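Peptidase M16 domain protein (PDB 4XEA) probably hydrolyses peptide bonds as a metallopeptidase of the insulinase-like M16 family, using a metal ion at its active site. Local coordinates at residues 40-45 against 158-163; 128-133 against 171-176; 135-140 against 165-170. All blocks are in the same frame, centred on the assembly; numbering follows the deposited sequence.

Interaction 1 (40-45 against 158-163)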
loop_
_atom_site.group_PDB
_atom_site.type_symbol
_atom_site.label_atom_id
_atom_site.label_comp_id
_atom_site.label_asym_id
_atom_site.label_seq_id
_atom_site.Cartn_x
_atom_site.Cartn_y
_atom_site.Cartn_z
ATOM N N GLY A 40 16.067 18.741 -5.186
ATOM C CA GLY A 40 14.640 18.523 -5.425
ATOM C C GLY A 40 13.941 19.766 -5.878
ATOM O O GLY A 40 14.594 20.729 -6.272
ATOM N N SER A 41 12.611 19.761 -5.757
ATOM C CA SER A 41 11.776 20.835 -6.308
ATOM C C SER A 41 12.047 22.189 -5.680
ATOM O O SER A 41 11.836 23.221 -6.350
ATOM C CB SER A 41 10.268 20.512 -6.212
ATOM O OG SER A 41 9.808 20.411 -4.860
ATOM N N VAL A 42 12.503 22.211 -4.425
ATOM C CA VAL A 42 12.670 23.480 -3.741
ATOM C C VAL A 42 14.010 24.168 -3.994
ATOM O O VAL A 42 14.185 25.302 -3.584
ATOM C CB VAL A 42 12.347 23.440 -2.235
ATOM C CG1 VAL A 42 10.868 22.960 -2.015
ATOM C CG2 VAL A 42 13.388 22.647 -1.439
ATOM N N ASP A 43 14.922 23.490 -4.698
ATOM C CA ASP A 43 16.240 24.052 -5.006
ATOM C C ASP A 43 16.143 24.959 -6.228
ATOM O O ASP A 43 16.734 24.698 -7.275
ATOM C CB ASP A 43 17.252 22.923 -5.221
ATOM C CG ASP A 43 17.593 22.224 -3.948
ATOM O OD1 ASP A 43 18.154 22.927 -3.065
ATOM O OD2 ASP A 43 17.291 20.991 -3.820
ATOM N N ARG A 44 15.348 26.024 -6.091
ATOM C CA ARG A 44 15.123 26.978 -7.167
ATOM C C ARG A 44 16.368 27.842 -7.436
ATOM O O ARG A 44 16.647 28.191 -8.572
ATOM C CB ARG A 44 13.953 27.893 -6.778
ATOM C CG ARG A 44 13.617 28.972 -7.772
ATOM C CD ARG A 44 12.605 29.972 -7.191
ATOM N NE ARG A 44 11.274 29.394 -7.092
ATOM C CZ ARG A 44 10.286 29.885 -6.339
ATOM N NH1 ARG A 44 10.491 30.937 -5.533
ATOM N NH2 ARG A 44 9.095 29.283 -6.356
ATOM N N ALA A 45 17.069 28.238 -6.382
ATOM C CA ALA A 45 18.204 29.138 -6.541
ATOM C C ALA A 45 19.428 28.574 -5.834
ATOM O O ALA A 45 19.326 27.890 -4.788
ATOM C CB ALA A 45 17.863 30.547 -5.982
ATOM N N HIS A 158 4.658 32.347 2.202
ATOM C CA HIS A 158 4.703 33.580 1.454
ATOM C C HIS A 158 5.548 33.483 0.178
ATOM O O HIS A 158 5.154 34.025 -0.850
ATOM C CB HIS A 158 5.307 34.724 2.292
ATOM C CG HIS A 158 4.516 35.080 3.513
ATOM N ND1 HIS A 158 3.960 36.327 3.701
ATOM C CD2 HIS A 158 4.245 34.372 4.630
ATOM C CE1 HIS A 158 3.329 36.345 4.863
ATOM N NE2 HIS A 158 3.470 35.162 5.432
ATOM N N GLU A 159 6.742 32.917 0.304
ATOM C CA GLU A 159 7.779 32.996 -0.751
ATOM C C GLU A 159 8.533 31.677 -0.971
ATOM O O GLU A 159 9.086 31.482 -2.036
ATOM C CB GLU A 159 8.900 33.994 -0.371
ATOM C CG GLU A 159 8.556 35.392 -0.150
ATOM C CD GLU A 159 9.408 36.027 0.992
ATOM O OE1 GLU A 159 10.663 36.157 0.856
ATOM O OE2 GLU A 159 8.775 36.428 2.012
ATOM N N HIS A 160 8.638 30.828 0.054
ATOM C CA HIS A 160 9.379 29.582 -0.037
ATOM C C HIS A 160 8.896 28.740 -1.257
ATOM O O HIS A 160 7.688 28.646 -1.488
ATOM C CB HIS A 160 9.239 28.772 1.251
ATOM C CG HIS A 160 10.253 27.675 1.388
ATOM N ND1 HIS A 160 10.250 26.552 0.588
ATOM C CD2 HIS A 160 11.345 27.567 2.190
ATOM C CE1 HIS A 160 11.276 25.783 0.909
ATOM N NE2 HIS A 160 11.959 26.374 1.875
ATOM N N PRO A 161 9.829 28.164 -2.052
ATOM C CA PRO A 161 9.426 27.360 -3.205
ATOM C C PRO A 161 8.502 26.174 -2.947
ATOM O O PRO A 161 7.837 25.721 -3.898
ATOM C CB PRO A 161 10.765 26.827 -3.744
ATOM C CG PRO A 161 11.751 27.871 -3.372
ATOM C CD PRO A 161 11.295 28.332 -2.019
ATOM N N VAL A 162 8.435 25.694 -1.704
ATOM C CA VAL A 162 7.562 24.587 -1.338
ATOM C C VAL A 162 6.087 24.914 -1.690
ATOM O O VAL A 162 5.241 24.028 -1.780
ATOM C CB VAL A 162 7.731 24.187 0.139
ATOM C CG1 VAL A 162 7.120 25.265 1.079
ATOM C CG2 VAL A 162 7.095 22.770 0.418
ATOM N N ARG A 163 5.789 26.179 -1.906
ATOM C CA ARG A 163 4.429 26.585 -2.244
ATOM C C ARG A 163 4.024 26.301 -3.686
ATOM O O ARG A 163 2.846 26.421 -4.027
ATOM C CB ARG A 163 4.209 28.052 -1.908
ATOM C CG ARG A 163 4.862 29.054 -2.787
ATOM C CD ARG A 163 4.764 30.456 -2.175
ATOM N NE ARG A 163 3.350 30.842 -1.907
ATOM C CZ ARG A 163 2.448 31.230 -2.822
ATOM N NH1 ARG A 163 2.738 31.315 -4.123
ATOM N NH2 ARG A 163 1.216 31.499 -2.433
HETATM O O HOH W 1 8.445 22.731 -4.825
#

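Interaction 2 (128-133 against 171-176)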
loop_
_atom_site.group_PDB
_atom_site.type_symbol
_atom_site.label_atom_id
_atom_site.label_comp_id
_atom_site.label_asym_id
_atom_site.label_seq_id
_atom_site.Cartn_x
_atom_site.Cartn_y
_atom_site.Cartn_z
ATOM N N LYS A 128 9.338 18.086 -26.594
ATOM C CA LYS A 128 8.329 17.034 -26.416
ATOM C C LYS A 128 7.916 16.881 -24.955
ATOM O O LYS A 128 6.721 16.804 -24.638
ATOM C CB LYS A 128 8.838 15.688 -26.943
ATOM C CG LYS A 128 7.814 14.559 -26.798
ATOM C CD LYS A 128 8.265 13.297 -27.461
ATOM C CE LYS A 128 7.259 12.184 -27.242
ATOM N NZ LYS A 128 7.794 10.901 -27.739
ATOM N N GLU A 129 8.905 16.867 -24.060
ATOM C CA GLU A 129 8.638 16.541 -22.687
ATOM C C GLU A 129 7.928 17.709 -21.990
ATOM O O GLU A 129 7.277 17.494 -20.980
ATOM C CB GLU A 129 9.937 16.157 -21.952
ATOM C CG GLU A 129 9.734 15.376 -20.652
ATOM C CD GLU A 129 9.248 13.956 -20.881
ATOM O OE1 GLU A 129 8.520 13.431 -20.020
ATOM O OE2 GLU A 129 9.590 13.361 -21.924
ATOM N N LYS A 130 8.046 18.930 -22.518
ATOM C CA LYS A 130 7.355 20.098 -21.921
ATOM C C LYS A 130 5.832 19.941 -22.031
ATOM O O LYS A 130 5.097 20.252 -21.090
ATOM C CB LYS A 130 7.765 21.414 -22.599
ATOM C CG LYS A 130 9.036 22.074 -22.075
ATOM C CD LYS A 130 9.372 23.304 -22.916
ATOM C CE LYS A 130 10.737 23.891 -22.578
ATOM N NZ LYS A 130 10.812 25.343 -22.901
ATOM N N GLY A 131 5.383 19.482 -23.193
ATOM C CA GLY A 131 3.962 19.213 -23.435
ATOM C C GLY A 131 3.403 18.134 -22.512
ATOM O O GLY A 131 2.266 18.252 -22.003
ATOM N N ILE A 132 4.214 17.083 -22.301
ATOM C CA ILE A 132 3.835 15.945 -21.461
ATOM C C ILE A 132 3.713 16.381 -20.008
ATOM O O ILE A 132 2.800 15.958 -19.309
ATOM C CB ILE A 132 4.842 14.763 -21.603
ATOM C CG1 ILE A 132 4.815 14.211 -23.041
ATOM C CG2 ILE A 132 4.549 13.664 -20.588
ATOM C CD1 ILE A 132 5.847 13.127 -23.318
ATOM N N ILE A 133 4.615 17.250 -19.557
ATOM C CA ILE A 133 4.588 17.718 -18.180
ATOM C C ILE A 133 3.471 18.744 -17.969
ATOM O O ILE A 133 2.796 18.694 -16.947
ATOM C CB ILE A 133 5.953 18.260 -17.725
ATOM C CG1 ILE A 133 7.000 17.139 -17.781
ATOM C CG2 ILE A 133 5.870 18.776 -16.306
ATOM C CD1 ILE A 133 8.414 17.641 -17.646
ATOM N N GLU A 171 3.616 27.709 -17.056
ATOM C CA GLU A 171 4.481 28.847 -17.422
ATOM C C GLU A 171 5.979 28.578 -17.154
ATOM O O GLU A 171 6.848 28.814 -18.001
ATOM C CB GLU A 171 4.071 30.092 -16.620
ATOM C CG GLU A 171 2.542 30.355 -16.541
ATOM C CD GLU A 171 1.840 29.632 -15.358
ATOM O OE1 GLU A 171 1.740 30.226 -14.257
ATOM O OE2 GLU A 171 1.389 28.467 -15.526
ATOM N N SER A 172 6.284 28.076 -15.971
ATOM C CA SER A 172 7.676 27.880 -15.607
ATOM C C SER A 172 8.264 26.729 -16.412
ATOM O O SER A 172 9.379 26.814 -16.905
ATOM C CB SER A 172 7.809 27.663 -14.096
ATOM O OG SER A 172 7.487 26.334 -13.705
ATOM N N VAL A 173 7.500 25.655 -16.568
ATOM C CA VAL A 173 7.973 24.502 -17.328
ATOM C C VAL A 173 8.267 24.937 -18.777
ATOM O O VAL A 173 9.296 24.583 -19.357
ATOM C CB VAL A 173 6.975 23.336 -17.268
ATOM C CG1 VAL A 173 7.212 22.359 -18.415
ATOM C CG2 VAL A 173 7.073 22.625 -15.932
ATOM N N ARG A 174 7.388 25.768 -19.316
ATOM C CA ARG A 174 7.564 26.309 -20.655
ATOM C C ARG A 174 8.824 27.174 -20.804
ATOM O O ARG A 174 9.404 27.221 -21.895
ATOM C CB ARG A 174 6.293 27.076 -21.067
ATOM C CG ARG A 174 6.498 28.338 -21.911
ATOM C CD ARG A 174 6.180 28.138 -23.390
ATOM N NE ARG A 174 7.366 27.904 -24.230
ATOM C CZ ARG A 174 7.553 26.855 -25.042
ATOM N NH1 ARG A 174 8.671 26.779 -25.758
ATOM N NH2 ARG A 174 6.649 25.877 -25.147
ATOM N N ALA A 175 9.266 27.845 -19.738
ATOM C CA ALA A 175 10.467 28.685 -19.848
ATOM C C ALA A 175 11.768 27.887 -19.667
ATOM O O ALA A 175 12.848 28.402 -19.951
ATOM C CB ALA A 175 10.417 29.853 -18.864
ATOM N N ILE A 176 11.681 26.647 -19.183
ATOM C CA ILE A 176 12.888 25.827 -18.970
ATOM C C ILE A 176 13.634 25.649 -20.305
ATOM O O ILE A 176 13.008 25.414 -21.331
ATOM C CB ILE A 176 12.535 24.439 -18.329
ATOM C CG1 ILE A 176 12.058 24.615 -16.885
ATOM C CG2 ILE A 176 13.733 23.501 -18.329
ATOM C CD1 ILE A 176 11.600 23.329 -16.204
#

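Interaction 3 (135-140 against 165-170)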
loop_
_atom_site.group_PDB
_atom_site.type_symbol
_atom_site.label_atom_id
_atom_site.label_comp_id
_atom_site.label_asym_id
_atom_site.label_seq_id
_atom_site.Cartn_x
_atom_site.Cartn_y
_atom_site.Cartn_z
ATOM N N GLN A 135 0.612 18.790 -19.342
ATOM C CA GLN A 135 -0.616 18.004 -19.254
ATOM C C GLN A 135 -0.782 17.367 -17.885
ATOM O O GLN A 135 -1.860 17.417 -17.296
ATOM C CB GLN A 135 -0.620 16.910 -20.327
ATOM C CG GLN A 135 -1.026 17.418 -21.684
ATOM C CD GLN A 135 -2.506 17.712 -21.762
ATOM O OE1 GLN A 135 -3.222 17.640 -20.757
ATOM N NE2 GLN A 135 -2.984 18.033 -22.960
ATOM N N GLU A 136 0.292 16.739 -17.415
ATOM C CA GLU A 136 0.362 16.167 -16.071
ATOM C C GLU A 136 0.016 17.219 -15.001
ATOM O O GLU A 136 -0.718 16.923 -14.054
ATOM C CB GLU A 136 1.765 15.584 -15.840
ATOM C CG GLU A 136 2.010 14.936 -14.465
ATOM C CD GLU A 136 3.355 15.339 -13.856
ATOM O OE1 GLU A 136 3.350 15.793 -12.681
ATOM O OE2 GLU A 136 4.402 15.207 -14.546
ATOM N N ILE A 137 0.532 18.439 -15.163
ATOM C CA ILE A 137 0.213 19.558 -14.267
ATOM C C ILE A 137 -1.287 19.902 -14.289
ATOM O O ILE A 137 -1.873 20.096 -13.237
ATOM C CB ILE A 137 1.039 20.821 -14.605
ATOM C CG1 ILE A 137 2.520 20.604 -14.260
ATOM C CG2 ILE A 137 0.529 22.029 -13.837
ATOM C CD1 ILE A 137 3.440 21.676 -14.810
ATOM N N HIS A 138 -1.900 19.979 -15.468
ATOM C CA HIS A 138 -3.361 20.243 -15.577
ATOM C C HIS A 138 -4.217 19.193 -14.874
ATOM O O HIS A 138 -5.160 19.528 -14.161
ATOM C CB HIS A 138 -3.807 20.342 -17.044
ATOM C CG HIS A 138 -3.432 21.633 -17.705
ATOM N ND1 HIS A 138 -3.963 22.848 -17.323
ATOM C CD2 HIS A 138 -2.581 21.901 -18.726
ATOM C CE1 HIS A 138 -3.452 23.807 -18.076
ATOM N NE2 HIS A 138 -2.612 23.258 -18.936
HETATM N N MSE A 139 -3.868 17.929 -15.090
HETATM C CA MSE A 139 -4.574 16.792 -14.495
HETATM C C MSE A 139 -4.514 16.862 -12.972
HETATM O O MSE A 139 -5.530 16.740 -12.291
HETATM C CB MSE A 139 -3.947 15.469 -14.968
HETATM C CG MSE A 139 -4.939 14.406 -15.378
HETATM SE SE MSE A 139 -5.896 14.832 -17.036
HETATM C CE MSE A 139 -4.365 15.483 -18.084
ATOM N N VAL A 140 -3.309 17.076 -12.452
ATOM C CA VAL A 140 -3.075 17.145 -11.011
ATOM C C VAL A 140 -3.731 18.373 -10.342
ATOM O O VAL A 140 -3.941 18.369 -9.128
ATOM C CB VAL A 140 -1.541 17.072 -10.722
ATOM C CG1 VAL A 140 -1.219 17.402 -9.276
ATOM C CG2 VAL A 140 -1.001 15.679 -11.131
ATOM N N ASP A 165 3.970 23.366 -6.696
ATOM C CA ASP A 165 3.959 21.909 -6.760
ATOM C C ASP A 165 5.239 21.375 -7.446
ATOM O O ASP A 165 5.909 22.070 -8.188
ATOM C CB ASP A 165 2.691 21.371 -7.444
ATOM C CG ASP A 165 2.373 19.903 -7.028
ATOM O OD1 ASP A 165 3.078 19.289 -6.138
ATOM O OD2 ASP A 165 1.438 19.371 -7.604
ATOM N N ILE A 166 5.544 20.129 -7.168
ATOM C CA ILE A 166 6.791 19.496 -7.575
ATOM C C ILE A 166 7.116 19.609 -9.061
ATOM O O ILE A 166 8.278 19.842 -9.411
ATOM C CB ILE A 166 6.867 18.047 -7.027
ATOM C CG1 ILE A 166 7.054 18.108 -5.475
ATOM C CG2 ILE A 166 8.000 17.242 -7.707
ATOM C CD1 ILE A 166 6.622 16.835 -4.777
ATOM N N ALA A 167 6.095 19.495 -9.923
ATOM C CA ALA A 167 6.259 19.614 -11.370
ATOM C C ALA A 167 6.428 21.055 -11.890
ATOM O O ALA A 167 6.768 21.263 -13.049
ATOM C CB ALA A 167 5.073 18.910 -12.094
ATOM N N GLY A 168 6.217 22.039 -11.037
ATOM C CA GLY A 168 6.271 23.447 -11.431
ATOM C C GLY A 168 4.918 23.911 -11.907
ATOM O O GLY A 168 3.905 23.298 -11.571
ATOM N N THR A 169 4.892 24.980 -12.705
ATOM C CA THR A 169 3.659 25.422 -13.396
ATOM C C THR A 169 3.791 25.215 -14.910
ATOM O O THR A 169 4.865 24.888 -15.414
ATOM C CB THR A 169 3.337 26.917 -13.101
ATOM O OG1 THR A 169 4.393 27.749 -13.604
ATOM C CG2 THR A 169 3.199 27.177 -11.598
ATOM N N VAL A 170 2.694 25.404 -15.638
ATOM C CA VAL A 170 2.744 25.425 -17.088
ATOM C C VAL A 170 3.739 26.496 -17.584
ATOM O O VAL A 170 4.618 26.207 -18.394
ATOM C CB VAL A 170 1.311 25.652 -17.688
ATOM C CG1 VAL A 170 1.346 25.764 -19.224
ATOM C CG2 VAL A 170 0.373 24.536 -17.239
#

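Interaction 1 (40-45 against 158-163)
E159 opens the contact with its backbone: its O lies 3.8 Å from R44 NH1, close but not hydrogen-bonded, while its side chain leads away. H160 comes next. Its CG is anti to the backbone N (chi1 -164°), which sets the ring edge-on to the backbone of V162, where ND1 accepts the N-H of V162 at 3.0 Å. That donor sits in the ring plane and the bond is nearly straight (168°). On its other nitrogen, NE2, the ring is hydrogen-bonded to T312, and its CE1 brushes V42 CB. P161 makes the largest share of the contact. Its CG lies 3.8 Å above the guanidinium plane of R44, over the centre, and its CB packs against V42 CB at 4.0 Å. R44 reaches this position through an extended start and a bend at chi3 (-72°), and its NH2 forms a salt bridge with D57. A water bridges P161 O, to which it donates, and S41 OG. Last, V162 takes V42 CG1 against its backbone N at 3.7 Å. Apart from that water bridge, the loops are held by close packing of V42 and R44 on P161 and V162, while an accepting ND1 is consistent with a neutral H160 protonated on NE2.

Interaction 2 (128-133 against 171-176)
An antiparallel helix pair, bridged by a lysine that grips two backbone carbonyls, makes up this part of the metal-binding M16 domain. The segments 128-133 and 171-175, on helices 123-141 and 170-175, run at 172° to each other, their axes 9.6 Å apart. K130 faces the neighbouring helix with CG anti to its own carbonyl carbon, and beyond CG the chain is fully extended. Its methylenes slide past V173 in the opposite direction, CG lying 4.1 Å from V173 CG1. The ammonium group then donates two short hydrogen bonds. One, from K130 NZ to I176 O at 2.7 Å, arrives in the carbonyl plane and fairly straight on (C=O...N 155°). The other, from K130 NZ to R174 O at 2.6 Å, comes from above the carbonyl plane, 51° out of it. One ammonium group thus serves two peptide oxygens near the C-terminal end of the segment. Deeper in, the packing is apolar: I133 CG2 meets V173 CG2 at 4.0 Å, the two side chains crossing obliquely. I133 also touches H61 and F62 of helix 59-66, which carries the HxxEH metal motif. One turn before I133, next to K130, E129 OE1 is hydrogen-bonded to ND1 of the nickel ligand H65. R174 NH1 stands 3.8 Å from K130 NZ, the ammonium lying over the rim of one guanidinium face; these like charges are probably eased by the two carbonyls and by a long, weak ion pair of R174 with E127.

Interaction 3 (135-140 against 165-170)
I137 is the side chain about which this contact is built. Its CG1 is anti to the carbonyl carbon (chi1 -69°) and chi2 is extended, so the chain reaches straight into the bend of 165-170. CG1 rests on A167 CB at 3.8 Å, and CD1 probes the backbone beyond, 3.6 Å from T169 C. The other branch, CG2, is anti to the backbone N and turns to V170 CG2. That same methyl group, V170 CG2, lies 3.7 Å from H138 NE2, the two side chains crossing at about a right angle. E136, a nickel ligand together with H61 and H65, starts out with CG anti to the backbone N; a bend at chi2 (-136°) then swings its carboxylate round, bringing OE1 to 3.6 Å from A167 CB. V140 CG1, anti to its backbone N, crosses D165 at OD2, 3.7 Å away. A type I turn from D165 to G168 presents the alanine methyl, and T169, at the N-cap position, accepts the N-H of S172 on OG1. No hydrogen bond spans the two segments. The carboxylates of E136 and D165 stay 6.5 Å apart (OE1 to OD2), each with its own cation, nickel for one and R146 for the other, which probably keeps both ionised.

Overall arrangement
Interactions 2 and 3 share helix 123-141, and their centres are about 9 Å apart; 135-140 and 165-170 nest within the chain loop that 128-133 and 171-176 close. V173 joins them, its CG2 lying 3.2 Å from A167 O and 3.9 Å from I137 CD1. Both border the nickel site: the side chain of E136 is about 3 Å from the ion and that of I133 about 6 Å. Interaction 1 lies farther off, its centre about 15 Å from that of interaction 3 and about 18 Å from that of interaction 2. It touches the former where S41 OG packs on I166 CG1. The connection 158-176 thus meets, in order, the loop 40-45, the E136-bearing part of helix 123-141 (135-140) and then its earlier part (128-133).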